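Local structure of helix-turn-helix domain-containing protein (Shewanella amazonensis SB2B, 3KE2) at residues A[21-25]-A[49-54]; A[41-45]-A[104-108]; A[61-67]-A[78-84]. The protein is of unknown function but carries a helix-turn-helix domain of winged-helix type and therefore probably binds DNA. One frame throughout, in Å; residues are numbered along the deposited sequence. Where two conformers were deposited one is given.

Contact 1: A[21-25]-A[49-54]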
loop_
_atom_site.group_PDB
_atom_site.type_symbol
_atom_site.label_atom_id
_atom_site.label_comp_id
_atom_site.label_asym_id
_atom_site.label_seq_id
_atom_site.Cartn_x
_atom_site.Cartn_y
_atom_site.Cartn_z
ATOM N N ARG A 21 -4.936 1.028 -7.686
ATOM C CA ARG A 21 -6.364 0.859 -7.902
ATOM C C ARG A 21 -7.061 0.952 -6.568
ATOM O O ARG A 21 -8.091 1.606 -6.421
ATOM C CB ARG A 21 -6.661 -0.508 -8.556
ATOM C CG ARG A 21 -8.168 -0.802 -8.841
ATOM C CD ARG A 21 -8.416 -2.183 -9.529
ATOM N NE ARG A 21 -7.617 -2.377 -10.745
ATOM C CZ ARG A 21 -6.599 -3.227 -10.844
ATOM N NH1 ARG A 21 -6.312 -4.012 -9.824
ATOM N NH2 ARG A 21 -5.914 -3.338 -11.974
ATOM N N LYS A 22 -6.483 0.286 -5.567
ATOM C CA LYS A 22 -7.101 0.294 -4.247
ATOM C C LYS A 22 -7.035 1.698 -3.688
ATOM O O LYS A 22 -8.011 2.162 -3.118
ATOM C CB LYS A 22 -6.458 -0.720 -3.278
ATOM C CG LYS A 22 -6.322 -2.167 -3.837
ATOM C CD LYS A 22 -5.693 -3.150 -2.810
ATOM C CE LYS A 22 -4.882 -4.318 -3.480
ATOM N NZ LYS A 22 -5.622 -5.137 -4.466
ATOM N N LEU A 23 -5.917 2.398 -3.865
ATOM C CA LEU A 23 -5.823 3.770 -3.323
ATOM C C LEU A 23 -6.756 4.739 -4.005
ATOM O O LEU A 23 -7.274 5.671 -3.370
ATOM C CB LEU A 23 -4.398 4.324 -3.389
ATOM C CG LEU A 23 -3.461 4.099 -2.210
ATOM C CD1 LEU A 23 -3.578 2.745 -1.620
ATOM C CD2 LEU A 23 -2.035 4.373 -2.705
ATOM N N TYR A 24 -6.962 4.518 -5.301
ATOM C CA TYR A 24 -7.823 5.384 -6.104
ATOM C C TYR A 24 -9.270 5.201 -5.682
ATOM O O TYR A 24 -10.014 6.194 -5.504
ATOM C CB TYR A 24 -7.659 5.108 -7.600
ATOM C CG TYR A 24 -8.433 6.074 -8.455
ATOM C CD1 TYR A 24 -8.025 7.393 -8.591
ATOM C CD2 TYR A 24 -9.557 5.676 -9.136
ATOM C CE1 TYR A 24 -8.748 8.304 -9.383
ATOM C CE2 TYR A 24 -10.278 6.569 -9.919
ATOM C CZ TYR A 24 -9.870 7.881 -10.038
ATOM O OH TYR A 24 -10.600 8.751 -10.836
ATOM N N LEU A 25 -9.684 3.944 -5.530
ATOM C CA LEU A 25 -11.056 3.683 -5.093
ATOM C C LEU A 25 -11.278 4.321 -3.717
ATOM O O LEU A 25 -12.250 5.052 -3.493
ATOM C CB LEU A 25 -11.349 2.199 -5.049
ATOM C CG LEU A 25 -11.519 1.534 -6.381
ATOM C CD1 LEU A 25 -11.870 0.081 -6.163
ATOM C CD2 LEU A 25 -12.616 2.252 -7.102
ATOM N N THR A 49 -14.273 -6.483 -10.669
ATOM C CA THR A 49 -13.006 -5.816 -10.380
ATOM C C THR A 49 -13.187 -4.942 -9.130
ATOM O O THR A 49 -12.290 -4.811 -8.302
ATOM C CB THR A 49 -12.500 -4.944 -11.551
ATOM O OG1 THR A 49 -12.487 -5.697 -12.762
ATOM C CG2 THR A 49 -11.069 -4.397 -11.272
ATOM N N LEU A 50 -14.367 -4.342 -8.999
ATOM C CA LEU A 50 -14.665 -3.500 -7.856
ATOM C C LEU A 50 -14.772 -4.324 -6.555
ATOM O O LEU A 50 -14.093 -4.001 -5.579
ATOM C CB LEU A 50 -15.942 -2.661 -8.128
ATOM C CG LEU A 50 -15.787 -1.582 -9.224
ATOM C CD1 LEU A 50 -17.111 -0.937 -9.545
ATOM C CD2 LEU A 50 -14.736 -0.513 -8.837
ATOM N N GLN A 51 -15.608 -5.373 -6.543
ATOM C CA GLN A 51 -15.760 -6.229 -5.351
ATOM C C GLN A 51 -14.413 -6.766 -4.904
ATOM O O GLN A 51 -14.102 -6.733 -3.729
ATOM C CB GLN A 51 -16.702 -7.427 -5.593
ATOM C CG GLN A 51 -18.186 -7.124 -5.778
ATOM C CD GLN A 51 -19.039 -8.390 -6.076
ATOM O OE1 GLN A 51 -18.509 -9.502 -6.116
ATOM N NE2 GLN A 51 -20.361 -8.215 -6.283
ATOM N N ASP A 52 -13.625 -7.269 -5.853
ATOM C CA ASP A 52 -12.310 -7.853 -5.551
ATOM C C ASP A 52 -11.335 -6.821 -5.040
ATOM O O ASP A 52 -10.537 -7.120 -4.166
ATOM C CB ASP A 52 -11.680 -8.570 -6.775
ATOM C CG ASP A 52 -12.440 -9.845 -7.209
ATOM O OD1 ASP A 52 -13.571 -10.119 -6.751
ATOM O OD2 ASP A 52 -11.894 -10.574 -8.057
ATOM N N ALA A 53 -11.360 -5.618 -5.595
ATOM C CA ALA A 53 -10.432 -4.578 -5.128
ATOM C C ALA A 53 -10.796 -4.218 -3.703
ATOM O O ALA A 53 -9.950 -4.230 -2.807
ATOM C CB ALA A 53 -10.487 -3.370 -6.002
ATOM N N ILE A 54 -12.080 -3.947 -3.497
ATOM C CA ILE A 54 -12.603 -3.599 -2.178
ATOM C C ILE A 54 -12.352 -4.744 -1.210
ATOM O O ILE A 54 -11.956 -4.529 -0.058
ATOM C CB ILE A 54 -14.087 -3.266 -2.247
ATOM C CG1 ILE A 54 -14.270 -1.957 -3.005
ATOM C CG2 ILE A 54 -14.661 -3.122 -0.878
ATOM C CD1 ILE A 54 -15.720 -1.638 -3.335
#
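L25 meets helix segment 49-54 with both of its methyl branches. CD1 of L25 lies 3.7 Å from CB of A53, while CD2 of L25 stands 3.9 Å from CD2 of L50, and that one methyl of L50 touches both branches as the two leucine side chains cross at about a right angle. With CG of L25 beside the backbone N and anti to the carbonyl carbon (chi1 -74°), the fork opens between L50 and A53. The small A53 lies where the backbones come nearest, CA of K22 and CA of A53 being 6.0 Å apart. This side is buried, since F57 also covers L25, and L36 and L39 of helix 36-43 cover L50.

At R21 and K22 the contact is looser and partly exposed. R21 is modelled in two conformations; in the one described its CD lies 3.9 Å from CG2 of T49, a contact made by CD and the adjoining NE. K22 passes A53 with CG 4.3 Å from O of A53, and its NZ is hydrogen-bonded to OG of S56. No hydrogen bond crosses between the segments. Their axes approach to 10.0 Å at 96°, almost perpendicular, as helix 14-31 packs across helix 47-55, probably the second, recognition helix of the helix-turn-helix, as in relatives of this family.

Contact 2: A[41-45]-A[104-108]. Unlike the reference sequence in segment 104-108: V108 (reference Asp).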
loop_
_atom_site.group_PDB
_atom_site.type_symbol
_atom_site.label_atom_id
_atom_site.label_comp_id
_atom_site.label_asym_id
_atom_site.label_seq_id
_atom_site.Cartn_x
_atom_site.Cartn_y
_atom_site.Cartn_z
ATOM N N LYS A 41 -20.317 3.116 -12.924
ATOM C CA LYS A 41 -20.681 4.123 -13.930
ATOM C C LYS A 41 -19.638 5.227 -14.060
ATOM O O LYS A 41 -19.421 5.747 -15.166
ATOM C CB LYS A 41 -22.012 4.743 -13.599
ATOM C CG LYS A 41 -23.160 3.787 -13.663
ATOM C CD LYS A 41 -24.419 4.475 -13.161
ATOM C CE LYS A 41 -25.678 3.648 -13.383
ATOM N NZ LYS A 41 -26.876 4.366 -12.836
ATOM N N LEU A 42 -19.001 5.572 -12.941
ATOM C CA LEU A 42 -17.966 6.604 -12.920
ATOM C C LEU A 42 -16.617 6.156 -13.434
ATOM O O LEU A 42 -15.943 6.914 -14.115
ATOM C CB LEU A 42 -17.730 7.119 -11.487
ATOM C CG LEU A 42 -16.543 8.086 -11.298
ATOM C CD1 LEU A 42 -16.701 9.373 -12.143
ATOM C CD2 LEU A 42 -16.380 8.410 -9.839
ATOM N N THR A 43 -16.196 4.954 -13.079
ATOM C CA THR A 43 -14.851 4.513 -13.443
ATOM C C THR A 43 -14.792 3.577 -14.612
ATOM O O THR A 43 -13.733 3.429 -15.203
ATOM C CB THR A 43 -14.172 3.758 -12.274
ATOM O OG1 THR A 43 -14.813 2.492 -12.085
ATOM C CG2 THR A 43 -14.232 4.577 -10.987
ATOM N N GLY A 44 -15.899 2.915 -14.935
ATOM C CA GLY A 44 -15.889 1.969 -16.034
ATOM C C GLY A 44 -15.438 0.566 -15.622
ATOM O O GLY A 44 -15.673 -0.382 -16.368
HETATM N N MSE A 45 -14.789 0.396 -14.460
HETATM C CA MSE A 45 -14.361 -0.927 -13.985
HETATM C C MSE A 45 -15.622 -1.799 -13.796
HETATM O O MSE A 45 -16.620 -1.317 -13.267
HETATM C CB MSE A 45 -13.577 -0.834 -12.651
HETATM C CG MSE A 45 -12.395 0.171 -12.588
HETATM SE SE MSE A 45 -11.420 0.289 -10.838
HETATM C CE MSE A 45 -10.439 1.977 -11.116
ATOM N N VAL A 104 -8.831 4.955 -16.196
ATOM C CA VAL A 104 -10.190 5.268 -15.762
ATOM C C VAL A 104 -10.872 6.246 -16.727
ATOM O O VAL A 104 -10.391 7.366 -16.989
ATOM C CB VAL A 104 -10.233 5.786 -14.311
ATOM C CG1 VAL A 104 -11.638 6.229 -13.940
ATOM C CG2 VAL A 104 -9.770 4.700 -13.367
ATOM N N ASP A 105 -12.000 5.767 -17.245
ATOM C CA ASP A 105 -12.844 6.466 -18.175
ATOM C C ASP A 105 -14.198 6.723 -17.496
ATOM O O ASP A 105 -14.810 5.751 -17.021
ATOM C CB ASP A 105 -13.042 5.577 -19.434
ATOM C CG ASP A 105 -13.791 6.287 -20.596
ATOM O OD1 ASP A 105 -13.274 7.322 -21.061
ATOM O OD2 ASP A 105 -14.842 5.778 -21.092
ATOM N N ASP A 106 -14.643 7.997 -17.389
ATOM C CA ASP A 106 -16.006 8.307 -16.869
ATOM C C ASP A 106 -16.912 7.816 -17.972
ATOM O O ASP A 106 -17.054 8.464 -19.007
ATOM C CB ASP A 106 -16.235 9.792 -16.553
ATOM C CG ASP A 106 -17.708 10.116 -16.123
ATOM O OD1 ASP A 106 -18.640 9.316 -16.372
ATOM O OD2 ASP A 106 -17.939 11.205 -15.551
ATOM N N ALA A 107 -17.486 6.638 -17.756
ATOM C CA ALA A 107 -18.336 5.971 -18.746
ATOM C C ALA A 107 -19.338 6.883 -19.498
ATOM O O ALA A 107 -19.569 6.694 -20.693
ATOM C CB ALA A 107 -19.069 4.778 -18.062
ATOM N N VAL A 108 -19.920 7.860 -18.802
ATOM C CA VAL A 108 -20.888 8.784 -19.417
ATOM C C VAL A 108 -20.227 9.665 -20.478
ATOM O O VAL A 108 -20.894 10.098 -21.399
ATOM C CB VAL A 108 -21.634 9.671 -18.335
ATOM C CG1 VAL A 108 -22.543 10.694 -18.971
ATOM C CG2 VAL A 108 -22.428 8.800 -17.376
#
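V104 spreads its two methyls over the turn that ends helix 36-43. CG1, anti to the backbone N (chi1 174°), lies 3.7 Å from CA of T43, and the other branch, CG2, is 3.6 Å from CE of selenomethionine M45. M45 reaches it through a chain that runs extended beyond CG; two conformations were modelled, so this second touch is less certain than the first. Y24 of helix 14-31 also packs on V104.

T43 turns its hydroxyl away from V104 and back into its own turn. OG1 occupies the place between backbone N and carbonyl carbon (chi1 70°), where it accepts from N of M45 at 3.2 Å in an ST turn and is also hydrogen-bonded to O of L39. G44, with positive phi, carries the chain out of the helix beside D105.

Farther along, D106 and L42 cross at about a right angle, CD1 of L42 lying 4.1 Å from OD2 of D106. The other carboxylate oxygen, OD1, caps the short helix that follows, taking N of V108 at 3.1 Å on its anti side and somewhat out of the carboxylate plane. With no carboxylate, as in an alanine here, N of V108 would probably lose its capping acceptor and CD1 of L42 its neighbour OD2.

Across the backbones the bonding is slight. CA of D106 directs its hydrogen at O of L42, 3.1 Å away, and N of A107 makes a weak hydrogen bond of 3.4 Å to O of K41. O of D105 faces the carbonyls of L42 and T43 as acceptor against acceptor, without a bond. Apolar packing and weak backbone contacts thus join the segments, while the cap and the ST turn each fix the shape of their own segment.

Contact 3: A[61-67]-A[78-84]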
loop_
_atom_site.group_PDB
_atom_site.type_symbol
_atom_site.label_atom_id
_atom_site.label_comp_id
_atom_site.label_asym_id
_atom_site.label_seq_id
_atom_site.Cartn_x
_atom_site.Cartn_y
_atom_site.Cartn_z
ATOM N N GLY A 61 -4.325 -2.600 4.962
ATOM C CA GLY A 61 -4.732 -1.855 6.174
ATOM C C GLY A 61 -5.833 -0.806 6.095
ATOM O O GLY A 61 -5.995 -0.015 7.022
ATOM N N ILE A 62 -6.553 -0.761 4.981
ATOM C CA ILE A 62 -7.665 0.177 4.823
ATOM C C ILE A 62 -8.927 -0.585 5.231
ATOM O O ILE A 62 -9.282 -1.605 4.607
ATOM C CB ILE A 62 -7.801 0.720 3.393
ATOM C CG1 ILE A 62 -6.526 1.457 2.977
ATOM C CG2 ILE A 62 -8.965 1.656 3.295
ATOM C CD1 ILE A 62 -6.531 2.031 1.534
ATOM N N GLU A 63 -9.572 -0.134 6.306
ATOM C CA GLU A 63 -10.803 -0.758 6.771
ATOM C C GLU A 63 -11.955 0.020 6.164
ATOM O O GLU A 63 -12.078 1.227 6.391
ATOM C CB GLU A 63 -10.877 -0.741 8.281
ATOM C CG GLU A 63 -9.656 -1.448 8.930
ATOM C CD GLU A 63 -9.596 -1.308 10.456
ATOM O OE1 GLU A 63 -10.515 -0.660 11.051
ATOM O OE2 GLU A 63 -8.613 -1.844 11.047
ATOM N N VAL A 64 -12.771 -0.676 5.379
ATOM C CA VAL A 64 -13.913 -0.101 4.721
ATOM C C VAL A 64 -15.187 -0.764 5.224
ATOM O O VAL A 64 -15.220 -1.974 5.453
ATOM C CB VAL A 64 -13.830 -0.259 3.175
ATOM C CG1 VAL A 64 -13.597 -1.686 2.773
ATOM C CG2 VAL A 64 -15.081 0.199 2.549
ATOM N N GLU A 65 -16.232 0.057 5.405
ATOM C CA GLU A 65 -17.551 -0.362 5.852
ATOM C C GLU A 65 -18.565 -0.011 4.808
ATOM O O GLU A 65 -18.339 0.896 4.008
ATOM C CB GLU A 65 -17.997 0.447 7.041
ATOM C CG GLU A 65 -17.255 0.300 8.280
ATOM C CD GLU A 65 -17.664 1.359 9.276
ATOM O OE1 GLU A 65 -18.060 2.469 8.852
ATOM O OE2 GLU A 65 -17.573 1.090 10.474
ATOM N N PHE A 66 -19.718 -0.671 4.870
ATOM C CA PHE A 66 -20.825 -0.363 3.994
ATOM C C PHE A 66 -21.936 0.084 4.930
ATOM O O PHE A 66 -22.342 -0.645 5.827
ATOM C CB PHE A 66 -21.218 -1.552 3.168
ATOM C CG PHE A 66 -22.200 -1.235 2.112
ATOM C CD1 PHE A 66 -21.809 -0.565 0.980
ATOM C CD2 PHE A 66 -23.521 -1.642 2.220
ATOM C CE1 PHE A 66 -22.736 -0.272 -0.008
ATOM C CE2 PHE A 66 -24.427 -1.370 1.233
ATOM C CZ PHE A 66 -24.043 -0.696 0.122
ATOM N N VAL A 67 -22.418 1.300 4.714
ATOM C CA VAL A 67 -23.397 1.916 5.599
ATOM C C VAL A 67 -24.728 2.259 4.976
ATOM O O VAL A 67 -24.773 2.750 3.886
ATOM C CB VAL A 67 -22.801 3.247 6.104
ATOM C CG1 VAL A 67 -23.736 3.921 7.108
ATOM C CG2 VAL A 67 -21.418 3.017 6.699
ATOM N N TYR A 78 -20.230 3.077 0.682
ATOM C CA TYR A 78 -19.015 2.688 1.348
ATOM C C TYR A 78 -18.403 3.857 2.108
ATOM O O TYR A 78 -18.516 5.004 1.709
ATOM C CB TYR A 78 -18.000 2.173 0.330
ATOM C CG TYR A 78 -18.345 0.851 -0.339
ATOM C CD1 TYR A 78 -18.033 -0.359 0.272
ATOM C CD2 TYR A 78 -18.935 0.805 -1.611
ATOM C CE1 TYR A 78 -18.313 -1.574 -0.353
ATOM C CE2 TYR A 78 -19.235 -0.432 -2.245
ATOM C CZ TYR A 78 -18.912 -1.608 -1.603
ATOM O OH TYR A 78 -19.190 -2.835 -2.190
ATOM N N ARG A 79 -17.766 3.542 3.219
ATOM C CA ARG A 79 -17.066 4.516 4.026
ATOM C C ARG A 79 -15.756 3.924 4.521
ATOM O O ARG A 79 -15.704 2.743 4.878
ATOM C CB ARG A 79 -17.883 4.949 5.228
ATOM C CG ARG A 79 -17.124 5.884 6.157
ATOM C CD ARG A 79 -18.061 6.614 7.077
ATOM N NE ARG A 79 -18.813 5.662 7.871
ATOM C CZ ARG A 79 -20.006 5.896 8.434
ATOM N NH1 ARG A 79 -20.665 7.048 8.275
ATOM N NH2 ARG A 79 -20.567 4.930 9.128
ATOM N N ILE A 80 -14.714 4.748 4.567
ATOM C CA ILE A 80 -13.425 4.323 5.046
ATOM C C ILE A 80 -13.433 4.476 6.553
ATOM O O ILE A 80 -13.552 5.603 7.059
ATOM C CB ILE A 80 -12.302 5.179 4.432
ATOM C CG1 ILE A 80 -12.366 5.110 2.896
ATOM C CG2 ILE A 80 -10.957 4.746 4.938
ATOM C CD1 ILE A 80 -12.318 3.754 2.345
ATOM N N ARG A 81 -13.352 3.346 7.274
ATOM C CA ARG A 81 -13.327 3.359 8.748
ATOM C C ARG A 81 -11.986 3.892 9.182
ATOM O O ARG A 81 -11.902 4.722 10.082
ATOM C CB ARG A 81 -13.565 1.972 9.355
ATOM C CG ARG A 81 -13.425 1.932 10.900
ATOM C CD ARG A 81 -13.667 0.532 11.504
ATOM N NE ARG A 81 -13.449 0.519 12.956
ATOM C CZ ARG A 81 -14.402 0.692 13.864
ATOM N NH1 ARG A 81 -15.656 0.878 13.486
ATOM N NH2 ARG A 81 -14.100 0.676 15.150
ATOM N N THR A 82 -10.918 3.407 8.545
ATOM C CA THR A 82 -9.557 3.901 8.846
ATOM C C THR A 82 -8.654 3.659 7.657
ATOM O O THR A 82 -8.804 2.654 6.965
ATOM C CB THR A 82 -8.914 3.261 10.056
ATOM O OG1 THR A 82 -7.711 3.983 10.357
ATOM C CG2 THR A 82 -8.591 1.787 9.803
ATOM N N TRP A 83 -7.754 4.607 7.400
ATOM C CA TRP A 83 -6.786 4.464 6.317
ATOM C C TRP A 83 -5.592 3.656 6.769
ATOM O O TRP A 83 -4.831 3.156 5.942
ATOM C CB TRP A 83 -6.288 5.813 5.830
ATOM C CG TRP A 83 -7.249 6.514 4.983
ATOM C CD1 TRP A 83 -8.259 7.318 5.387
ATOM C CD2 TRP A 83 -7.286 6.501 3.551
ATOM N NE1 TRP A 83 -8.931 7.802 4.299
ATOM C CE2 TRP A 83 -8.362 7.309 3.159
ATOM C CE3 TRP A 83 -6.509 5.880 2.563
ATOM C CZ2 TRP A 83 -8.686 7.530 1.824
ATOM C CZ3 TRP A 83 -6.833 6.099 1.220
ATOM C CH2 TRP A 83 -7.918 6.914 0.869
ATOM N N GLY A 84 -5.422 3.554 8.082
ATOM C CA GLY A 84 -4.311 2.832 8.660
ATOM C C GLY A 84 -2.959 3.332 8.184
ATOM O O GLY A 84 -2.662 4.516 8.282
HETATM O O HOH W 1 -11.007 0.011 13.550
#
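F66 sends its CG anti to the backbone N (chi1 -171°), whereas Y78 keeps CG beside its own N (chi1 -68°), and these torsions bring the two rings together in an edge-to-face pair on the antiparallel hairpin that forms the wing of the winged-helix fold. CD1 of F66 sits over the centre of the Y78 ring, with the planes at 67°. On the same face CG2 of V64 lies 3.8 Å from CD1 of Y78; I54 of helix 47-55 packs on both.

The opposite face is charged. E65 and R79 run side by side, and OE1 of E65 meets the guanidinium edge of R79 in a weak hydrogen bond and salt bridge, 3.4 Å from NE. CG2 of V67 covers one face of that guanidinium. OE2 of E65 extends the network to NH1 of R81 at 3.6 Å, in one of the two conformations modelled for R81.

E65 and R79 form a hydrogen-bonded backbone pair, both bonds 2.8 Å between N and O. Beyond it the register slips by one residue in a classic beta bulge: O of E63 accepts from N of R81 at 2.6 Å and from N of T82 at 3.3 Å.

From the N terminus, helix 14-31 leads into helices 36-43 and 47-55, and contact 1 closes this first loop by returning helix 47-55 to the opening helix. Contact 2 starts within that loop, at 41-45, and closes only at 104-108, so contacts 1 and 2 cross along the chain. They also touch in space, where R21 packs on the selenium of M45 and L50 on the backbone of M45. Contact 3 follows contact 1 in series and is nested inside the loop of contact 2, from which it is separated by about 11 Å between nearest atoms. Helix 47-55 joins the helices of contact 1 to the hairpin of contact 3, whereas contact 2 fastens the C-terminal segment on the other side of the chain's centre.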